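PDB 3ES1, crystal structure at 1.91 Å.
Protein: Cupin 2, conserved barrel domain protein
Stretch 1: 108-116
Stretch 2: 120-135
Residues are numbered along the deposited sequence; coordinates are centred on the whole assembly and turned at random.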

# COMPACT_ATOMS: atom_id res chain seq x y z
N GLY A 108 -9.26 -10.94 -8.34
CA GLY A 108 -9.41 -12.29 -7.86
C GLY A 108 -9.56 -12.35 -6.36
O GLY A 108 -9.85 -11.37 -5.70
N GLU A 109 -9.38 -13.55 -5.84
CA GLU A 109 -9.35 -13.78 -4.42
C GLU A 109 -8.31 -14.80 -4.03
O GLU A 109 -7.84 -15.61 -4.84
CB GLU A 109 -10.70 -14.15 -3.85
CG GLU A 109 -11.34 -15.38 -4.41
CD GLU A 109 -12.78 -15.51 -3.92
OE1 GLU A 109 -13.54 -14.52 -3.99
OE2 GLU A 109 -13.14 -16.58 -3.44
N ILE A 110 -7.98 -14.71 -2.76
CA ILE A 110 -6.84 -15.40 -2.16
C ILE A 110 -7.15 -16.01 -0.78
O ILE A 110 -7.91 -15.46 0.02
CB ILE A 110 -5.61 -14.44 -2.02
CG1 ILE A 110 -4.32 -15.26 -2.00
CG2 ILE A 110 -5.71 -13.61 -0.74
CD1 ILE A 110 -3.95 -15.93 -3.38
N GLU A 111 -6.54 -17.17 -0.55
CA GLU A 111 -6.59 -17.85 0.75
C GLU A 111 -5.32 -17.52 1.54
O GLU A 111 -4.21 -17.82 1.12
CB GLU A 111 -6.64 -19.36 0.54
CG GLU A 111 -6.72 -20.16 1.86
CD GLU A 111 -7.27 -21.52 1.63
OE1 GLU A 111 -6.48 -22.42 1.27
OE2 GLU A 111 -8.51 -21.65 1.76
N LEU A 112 -5.52 -16.89 2.68
CA LEU A 112 -4.43 -16.63 3.60
C LEU A 112 -4.43 -17.69 4.67
O LEU A 112 -5.39 -17.82 5.43
CB LEU A 112 -4.58 -15.26 4.24
CG LEU A 112 -3.68 -14.83 5.39
CD1 LEU A 112 -2.19 -14.90 4.98
CD2 LEU A 112 -4.02 -13.46 5.82
N GLU A 113 -3.30 -18.39 4.75
CA GLU A 113 -3.09 -19.41 5.79
C GLU A 113 -1.99 -18.99 6.75
O GLU A 113 -0.89 -18.60 6.33
CB GLU A 113 -2.74 -20.77 5.16
CG GLU A 113 -2.58 -21.86 6.21
CD GLU A 113 -2.36 -23.25 5.63
OE1 GLU A 113 -2.84 -23.53 4.49
OE2 GLU A 113 -1.74 -24.08 6.36
N LEU A 114 -2.32 -19.10 8.04
CA LEU A 114 -1.41 -18.76 9.13
C LEU A 114 -0.93 -20.03 9.81
O LEU A 114 -0.71 -21.02 9.15
CB LEU A 114 -2.07 -17.82 10.11
CG LEU A 114 -2.66 -16.53 9.50
CD1 LEU A 114 -3.24 -15.65 10.57
CD2 LEU A 114 -1.65 -15.72 8.75
N ASP A 115 -0.79 -20.02 11.14
CA ASP A 115 -0.24 -21.19 11.85
C ASP A 115 -1.33 -22.26 12.01
O ASP A 115 -2.53 -21.98 12.11
CB ASP A 115 0.41 -20.85 13.24
CG ASP A 115 1.87 -20.35 13.14
OD1 ASP A 115 2.62 -20.80 12.25
OD2 ASP A 115 2.33 -19.53 14.00
N ASP A 116 -0.86 -23.50 12.09
CA ASP A 116 -1.70 -24.60 12.54
C ASP A 116 -2.98 -24.78 11.74
O ASP A 116 -4.01 -25.15 12.28
CB ASP A 116 -2.02 -24.45 14.04
CG ASP A 116 -0.76 -24.32 14.87
OD1 ASP A 116 0.19 -25.04 14.53
OD2 ASP A 116 -0.66 -23.44 15.74
N ARG A 120 -8.32 -18.26 5.93
CA ARG A 120 -9.52 -17.53 5.43
C ARG A 120 -9.26 -16.90 4.10
O ARG A 120 -8.12 -16.69 3.71
CB ARG A 120 -9.91 -16.33 6.29
CG ARG A 120 -10.49 -16.71 7.50
CD ARG A 120 -10.79 -15.53 8.34
NE ARG A 120 -10.87 -16.04 9.68
CZ ARG A 120 -11.25 -15.36 10.73
NH1 ARG A 120 -11.57 -14.06 10.66
NH2 ARG A 120 -11.23 -15.99 11.86
N THR A 121 -10.37 -16.58 3.44
CA THR A 121 -10.34 -15.99 2.12
C THR A 121 -10.45 -14.48 2.20
O THR A 121 -11.25 -13.93 2.94
CB THR A 121 -11.43 -16.58 1.23
OG1 THR A 121 -11.08 -17.94 0.88
CG2 THR A 121 -11.61 -15.75 -0.03
N VAL A 122 -9.57 -13.81 1.45
CA VAL A 122 -9.65 -12.37 1.27
C VAL A 122 -10.10 -12.11 -0.15
O VAL A 122 -9.45 -12.47 -1.13
CB VAL A 122 -8.34 -11.64 1.52
CG1 VAL A 122 -8.57 -10.12 1.52
CG2 VAL A 122 -7.72 -12.07 2.86
N ARG A 123 -11.27 -11.51 -0.22
CA ARG A 123 -11.92 -11.28 -1.48
C ARG A 123 -11.36 -10.05 -2.18
O ARG A 123 -10.58 -9.27 -1.63
CB ARG A 123 -13.44 -11.14 -1.25
CG ARG A 123 -14.11 -12.36 -0.69
CD ARG A 123 -15.62 -12.07 -0.41
NE ARG A 123 -15.79 -11.01 0.57
CZ ARG A 123 -15.79 -11.22 1.89
NH1 ARG A 123 -15.63 -12.44 2.37
NH2 ARG A 123 -15.90 -10.21 2.73
N GLN A 124 -11.73 -9.94 -3.44
CA GLN A 124 -11.29 -8.81 -4.25
C GLN A 124 -11.67 -7.50 -3.57
O GLN A 124 -12.76 -7.36 -3.01
CB GLN A 124 -11.86 -8.91 -5.67
CG GLN A 124 -11.30 -7.89 -6.63
CD GLN A 124 -11.76 -8.10 -8.06
OE1 GLN A 124 -11.71 -9.23 -8.62
NE2 GLN A 124 -12.26 -7.02 -8.65
N GLY A 125 -10.72 -6.56 -3.54
CA GLY A 125 -10.89 -5.29 -2.86
C GLY A 125 -10.58 -5.30 -1.39
O GLY A 125 -10.57 -4.26 -0.73
N GLY A 126 -10.32 -6.50 -0.87
CA GLY A 126 -9.98 -6.71 0.53
C GLY A 126 -8.55 -6.31 0.88
O GLY A 126 -7.63 -6.33 0.03
N ILE A 127 -8.37 -5.96 2.15
CA ILE A 127 -7.06 -5.56 2.69
C ILE A 127 -6.63 -6.41 3.88
O ILE A 127 -7.38 -6.63 4.83
CB ILE A 127 -7.05 -4.06 3.09
CG1 ILE A 127 -7.34 -3.19 1.84
CG2 ILE A 127 -5.72 -3.69 3.75
CD1 ILE A 127 -7.58 -1.65 2.12
N ILE A 128 -5.37 -6.84 3.80
CA ILE A 128 -4.72 -7.59 4.86
C ILE A 128 -3.70 -6.71 5.59
O ILE A 128 -2.89 -6.03 4.97
CB ILE A 128 -3.99 -8.86 4.38
CG1 ILE A 128 -4.91 -9.73 3.47
CG2 ILE A 128 -3.47 -9.62 5.56
CD1 ILE A 128 -4.66 -9.42 2.00
N VAL A 129 -3.81 -6.73 6.92
CA VAL A 129 -2.77 -6.13 7.80
C VAL A 129 -1.99 -7.28 8.43
O VAL A 129 -2.47 -7.93 9.37
CB VAL A 129 -3.41 -5.21 8.86
CG1 VAL A 129 -2.37 -4.49 9.72
CG2 VAL A 129 -4.36 -4.18 8.17
N GLN A 130 -0.81 -7.54 7.90
CA GLN A 130 0.00 -8.68 8.28
C GLN A 130 1.00 -8.24 9.33
O GLN A 130 1.91 -7.57 9.03
CB GLN A 130 0.69 -9.34 7.07
CG GLN A 130 1.46 -10.61 7.32
CD GLN A 130 0.66 -11.86 6.97
OE1 GLN A 130 0.29 -12.60 7.80
NE2 GLN A 130 0.37 -12.02 5.74
N ARG A 131 0.78 -8.63 10.57
CA ARG A 131 1.53 -8.09 11.73
C ARG A 131 2.68 -9.03 12.17
O ARG A 131 2.79 -9.41 13.33
CB ARG A 131 0.56 -7.73 12.86
CG ARG A 131 -0.38 -6.56 12.47
CD ARG A 131 -1.39 -6.24 13.53
NE ARG A 131 -0.72 -5.95 14.80
CZ ARG A 131 -0.68 -6.78 15.82
NH1 ARG A 131 -1.25 -7.97 15.75
NH2 ARG A 131 -0.03 -6.43 16.92
N GLY A 132 3.54 -9.31 11.20
CA GLY A 132 4.83 -10.05 11.39
C GLY A 132 4.60 -11.53 11.64
O GLY A 132 5.38 -12.24 12.28
N THR A 133 3.49 -11.98 11.10
CA THR A 133 3.05 -13.37 11.24
C THR A 133 3.51 -14.35 10.17
O THR A 133 3.52 -14.06 8.96
CB THR A 133 1.52 -13.39 11.30
OG1 THR A 133 0.99 -12.46 10.36
CG2 THR A 133 1.02 -12.96 12.73
N ASN A 134 3.86 -15.53 10.65
CA ASN A 134 4.02 -16.71 9.78
C ASN A 134 2.76 -16.93 8.93
O ASN A 134 1.63 -16.93 9.44
CB ASN A 134 4.34 -17.96 10.61
CG ASN A 134 4.98 -19.03 9.79
OD1 ASN A 134 5.76 -18.75 8.86
ND2 ASN A 134 4.66 -20.29 10.13
N HIS A 135 2.96 -17.01 7.62
CA HIS A 135 1.84 -17.18 6.65
C HIS A 135 2.26 -17.72 5.29
O HIS A 135 3.42 -17.65 4.87
CB HIS A 135 1.16 -15.82 6.39
CG HIS A 135 2.06 -14.87 5.66
ND1 HIS A 135 3.10 -14.22 6.29
CD2 HIS A 135 2.21 -14.62 4.33
CE1 HIS A 135 3.77 -13.50 5.40
NE2 HIS A 135 3.27 -13.75 4.20
O HOH W 1 -13.45 -11.83 -4.83
O HOH W 2 -9.92 -19.71 2.81

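Stretch 2 meets stretch 1 first as an antiparallel strand partner and later through the turn, strand 127-130 and the segment up to His 135; together the contacts bury 746 Å². Arg 120 and Leu 112 form a hydrogen-bonded pair, Leu 112 N to Arg 120 O at 2.8 Å and Arg 120 N to Leu 112 O at 3.0 Å, a purely backbone pairing. Thr 121 faces Glu 111 in a non-hydrogen-bonded pair, their CA atoms 4.4 Å apart and their side chains on the face opposite those of Leu 112 and Arg 120; water 2 joins the side chains, 2.6 Å from Glu 111 OE2, to which it donates, and 2.9 Å from Thr 121 OG1. Val 122 closes the ladder: its N lies 2.7 Å from Ile 110 O, and Ile 110 N lies 3.1 Å from Val 122 O. On the face shared with Leu 112, Val 122 CB packs 4.0 Å from Ile 110 CG2, two branched apolar residues in a buried site.

Arg 123 opens a type II turn, closed by Gly 126 N to Arg 123 O at 2.9 Å. Within it the extended Gln 124 side chain accepts a hydrogen bond from Gly 108 N at OE1, 3.0 Å, while water 1 links Gln 124 N (2.9 Å) to Glu 109 OE1 (2.8 Å). Gly 125 suits its positive phi; a CB on Gly 126 would clash with Val 122 CG1.

Ile 128 CG2 then meets Leu 112 CD2 at 3.9 Å. Gln 130 OE1, held by Thr 133 OG1 at 2.7 Å, sits 3.8 Å from Leu 114 CD2. Asn 134 ND2 donates to Asp 115 OD1, 3.0 Å and nearly straight, but Asn 134 O is buried without a hydrogen-bond partner. His 135 CB lies 3.7 Å from both Leu 112 CD1 and Leu 114 CD2, while its ND1 donates to Thr 133 O at 2.7 Å.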